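Side-chain contact in pyruvate-formate lyase-activating enzyme (Bacteroides vulgatus ATCC 8482, PDB 3CAN), which is a fragment of a radical SAM superfamily enzyme, a family related to the TIM-barrel fold of parallel strands and helices: residues K83-V88 and A120-H125. Residues are numbered along the deposited sequence; the frame is centred on the assembly and turned at random. Where two conformers were deposited one is given.
Sequences KNIRRV and ASLPRH
L122 divides its two methyl groups between I85 and R86, and so joins helix 79-90 to the turn that follows helix 109-121. The apolar half of the contact is a methyl pair: CD1 of L122 lies 3.6 Å from CG2 of I85, the two side chains crossing at about a right angle. I85 holds that methyl anti to its own nitrogen, while its CG1 arm (chi1 -63°) leads away from the leucine. Both residues are buried and also touch Y95 on strand 95-101, which places the pair between helix 79-90, the turn after helix 109-121, and the parallel sheet.

The second methyl meets a charged group. CD2 of L122 sits over one face of the R86 guanidinium, 3.5 Å from CZ and displaced from the centre of the group. Extended through chi1 and chi2, the arginine chain bends at chi3 (-70°), and this turns the face to the leucine.

Polar contact is indirect, for no direct hydrogen bond crosses between the segments. Water 1, in the guanidinium plane at its edge, accepts from R86 NH1 at 3.1 Å and donates to the backbone O of S121 at 2.8 Å. The serine hydroxyl has its own partner, F118 O of helix 109-121. Past the turn, H125 NE2 donates to A120 O at 2.9 Å, tying the two ends of the 120-125 segment together.

The arginine thus packs by its flat face and spends N-H bonding capacity at the edge, an arrangement that probably lets a partly exposed charge border a buried aliphatic pair while a single water carries the polar link to the S121 carbonyl.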
ATOM      1  N   LYS A  83      -1.042 -15.445  17.260  1.00 20.82           N
ATOM      2  CA  LYS A  83      -0.495 -15.000  18.544  1.00 21.64           C
ATOM      3  C   LYS A  83      -0.160 -13.508  18.526  1.00 21.37           C
ATOM      4  O   LYS A  83      -0.490 -12.773  19.466  1.00 21.86           O
ATOM      5  CB  LYS A  83       0.762 -15.812  18.867  1.00 21.74           C
ATOM      6  CG  LYS A  83       1.384 -15.463  20.190  1.00 22.31           C
ATOM      7  CD  LYS A  83       2.498 -16.420  20.580  0.50 22.21           C
ATOM      8  CE  LYS A  83       1.963 -17.784  20.998  0.50 23.12           C
ATOM      9  NZ  LYS A  83       1.824 -18.722  19.851  0.50 23.89           N
ATOM     10  N   ASN A  84       0.472 -13.056  17.450  1.00 21.60           N
ATOM     11  CA  ASN A  84       0.857 -11.642  17.318  1.00 22.16           C
ATOM     12  C   ASN A  84      -0.333 -10.695  17.244  1.00 21.68           C
ATOM     13  O   ASN A  84      -0.304  -9.592  17.811  1.00 21.64           O
ATOM     14  CB  ASN A  84       1.733 -11.436  16.079  1.00 22.84           C
ATOM     15  CG  ASN A  84       3.160 -11.909  16.286  1.00 25.41           C
ATOM     16  OD1 ASN A  84       3.571 -12.201  17.419  1.00 31.48           O
ATOM     17  ND2 ASN A  84       3.912 -12.046  15.184  1.00 23.50           N
ATOM     18  N   ILE A  85      -1.372 -11.109  16.535  1.00 19.89           N
ATOM     19  CA  ILE A  85      -2.572 -10.305  16.451  1.00 19.32           C
ATOM     20  C   ILE A  85      -3.188 -10.199  17.837  1.00 19.00           C
ATOM     21  O   ILE A  85      -3.568  -9.114  18.274  1.00 19.05           O
ATOM     22  CB  ILE A  85      -3.601 -10.860  15.433  1.00 18.94           C
ATOM     23  CG1 ILE A  85      -3.015 -10.852  14.012  1.00 19.35           C
ATOM     24  CG2 ILE A  85      -4.877 -10.050  15.512  1.00 19.63           C
ATOM     25  CD1 ILE A  85      -3.821 -11.652  13.003  1.00 17.90           C
ATOM     26  N   ARG A  86      -3.264 -11.323  18.556  1.00 19.08           N
ATOM     27  CA  ARG A  86      -3.800 -11.283  19.913  1.00 19.49           C
ATOM     28  C   ARG A  86      -2.957 -10.371  20.810  1.00 19.78           C
ATOM     29  O   ARG A  86      -3.504  -9.604  21.596  1.00 18.63           O
ATOM     30  CB  ARG A  86      -3.891 -12.685  20.515  1.00 19.56           C
ATOM     31  CG  ARG A  86      -4.578 -12.734  21.878  1.00 19.94           C
ATOM     32  CD  ARG A  86      -4.895 -14.174  22.277  1.00 20.35           C
ATOM     33  NE  ARG A  86      -5.957 -14.737  21.448  1.00 19.68           N
ATOM     34  CZ  ARG A  86      -7.249 -14.469  21.597  1.00 22.22           C
ATOM     35  NH1 ARG A  86      -7.679 -13.662  22.566  1.00 24.93           N
ATOM     36  NH2 ARG A  86      -8.123 -15.021  20.783  1.00 22.24           N
ATOM     37  N   ARG A  87      -1.633 -10.439  20.674  1.00 20.11           N
ATOM     38  CA  ARG A  87      -0.767  -9.628  21.531  1.00 20.86           C
ATOM     39  C   ARG A  87      -0.986  -8.134  21.316  1.00 20.46           C
ATOM     40  O   ARG A  87      -1.064  -7.376  22.289  1.00 20.25           O
ATOM     41  CB  ARG A  87       0.709  -9.980  21.358  1.00 21.46           C
ATOM     42  CG  ARG A  87       1.527  -9.515  22.562  1.00 22.74           C
ATOM     43  CD  ARG A  87       2.985  -9.885  22.464  1.00 23.22           C
ATOM     44  NE  ARG A  87       3.724  -9.370  23.622  1.00 24.56           N
ATOM     45  CZ  ARG A  87       3.801  -9.977  24.810  1.00 25.72           C
ATOM     46  NH1 ARG A  87       4.498  -9.416  25.793  1.00 23.83           N
ATOM     47  NH2 ARG A  87       3.201 -11.146  25.024  1.00 26.56           N
ATOM     48  N   VAL A  88      -1.089  -7.712  20.060  1.00 19.89           N
ATOM     49  CA  VAL A  88      -1.333  -6.314  19.751  0.50 19.80           C
ATOM     50  C   VAL A  88      -2.701  -5.867  20.280  1.00 19.42           C
ATOM     51  O   VAL A  88      -2.831  -4.789  20.872  1.00 19.12           O
ATOM     52  CB  VAL A  88      -1.201  -6.061  18.244  0.50 19.79           C
ATOM     53  CG1 VAL A  88      -1.438  -4.596  17.917  0.50 19.38           C
ATOM     54  CG2 VAL A  88       0.198  -6.515  17.766  0.50 19.11           C
ATOM     55  N   ALA A 120     -13.278 -10.561  16.052  1.00 14.43           N
ATOM     56  CA  ALA A 120     -14.358  -9.997  16.863  1.00 15.36           C
ATOM     57  C   ALA A 120     -14.184 -10.314  18.351  1.00 15.66           C
ATOM     58  O   ALA A 120     -14.592  -9.547  19.221  1.00 15.64           O
ATOM     59  CB  ALA A 120     -15.700 -10.523  16.365  1.00 15.50           C
ATOM     60  N   SER A 121     -13.561 -11.448  18.636  1.00 16.09           N
ATOM     61  CA  SER A 121     -13.357 -11.910  20.008  1.00 17.09           C
ATOM     62  C   SER A 121     -12.245 -11.169  20.743  1.00 17.01           C
ATOM     63  O   SER A 121     -12.146 -11.256  21.963  1.00 16.59           O
ATOM     64  CB  SER A 121     -13.076 -13.422  20.009  1.00 17.42           C
ATOM     65  OG  SER A 121     -11.773 -13.719  19.547  1.00 20.23           O
ATOM     66  N   LEU A 122     -11.406 -10.438  20.011  1.00 17.33           N
ATOM     67  CA  LEU A 122     -10.282  -9.746  20.614  1.00 17.43           C
ATOM     68  C   LEU A 122     -10.732  -8.502  21.374  1.00 17.91           C
ATOM     69  O   LEU A 122     -11.740  -7.877  21.015  1.00 17.51           O
ATOM     70  CB  LEU A 122      -9.247  -9.383  19.546  1.00 17.55           C
ATOM     71  CG  LEU A 122      -8.669 -10.581  18.792  1.00 17.25           C
ATOM     72  CD1 LEU A 122      -7.787 -10.125  17.610  1.00 16.97           C
ATOM     73  CD2 LEU A 122      -7.899 -11.511  19.751  1.00 17.89           C
ATOM     74  N   PRO A 123      -9.999  -8.152  22.450  1.00 18.38           N
ATOM     75  CA  PRO A 123     -10.398  -7.049  23.318  1.00 18.31           C
ATOM     76  C   PRO A 123     -10.322  -5.679  22.648  1.00 18.85           C
ATOM     77  O   PRO A 123     -10.966  -4.735  23.119  1.00 19.53           O
ATOM     78  CB  PRO A 123      -9.409  -7.145  24.490  1.00 18.88           C
ATOM     79  CG  PRO A 123      -8.242  -7.822  23.945  1.00 18.92           C
ATOM     80  CD  PRO A 123      -8.765  -8.797  22.926  1.00 18.70           C
ATOM     81  N   ARG A 124      -9.496  -5.561  21.603  1.00 17.96           N
ATOM     82  CA  ARG A 124      -9.488  -4.394  20.716  1.00 18.14           C
ATOM     83  C   ARG A 124      -9.585  -4.904  19.292  1.00 18.16           C
ATOM     84  O   ARG A 124      -8.810  -5.775  18.900  1.00 18.10           O
ATOM     85  CB  ARG A 124      -8.198  -3.577  20.873  1.00 17.90           C
ATOM     86  CG  ARG A 124      -8.152  -2.331  19.980  1.00 17.77           C
ATOM     87  CD  ARG A 124      -6.894  -1.478  20.149  1.00 18.44           C
ATOM     88  NE  ARG A 124      -6.933  -0.347  19.220  1.00 18.66           N
ATOM     89  CZ  ARG A 124      -6.873   0.937  19.561  1.00 20.55           C
ATOM     90  NH1 ARG A 124      -6.743   1.310  20.832  1.00 21.67           N
ATOM     91  NH2 ARG A 124      -6.950   1.863  18.620  1.00 20.17           N
ATOM     92  N   HIS A 125     -10.547  -4.389  18.531  1.00 17.55           N
ATOM     93  CA  HIS A 125     -10.691  -4.778  17.123  1.00 17.38           C
ATOM     94  C   HIS A 125      -9.708  -4.009  16.251  1.00 17.31           C
ATOM     95  O   HIS A 125      -9.203  -2.944  16.664  1.00 17.50           O
ATOM     96  CB  HIS A 125     -12.100  -4.464  16.618  1.00 17.30           C
ATOM     97  CG  HIS A 125     -13.172  -5.285  17.259  1.00 17.19           C
ATOM     98  ND1 HIS A 125     -14.510  -4.977  17.131  1.00 18.14           N
ATOM     99  CD2 HIS A 125     -13.110  -6.404  18.018  1.00 17.97           C
ATOM    100  CE1 HIS A 125     -15.228  -5.876  17.785  1.00 18.72           C
ATOM    101  NE2 HIS A 125     -14.403  -6.743  18.344  1.00 18.26           N
TER
HETATM  102  O   HOH W   1     -10.731 -13.629  22.604  1.00 43.96           O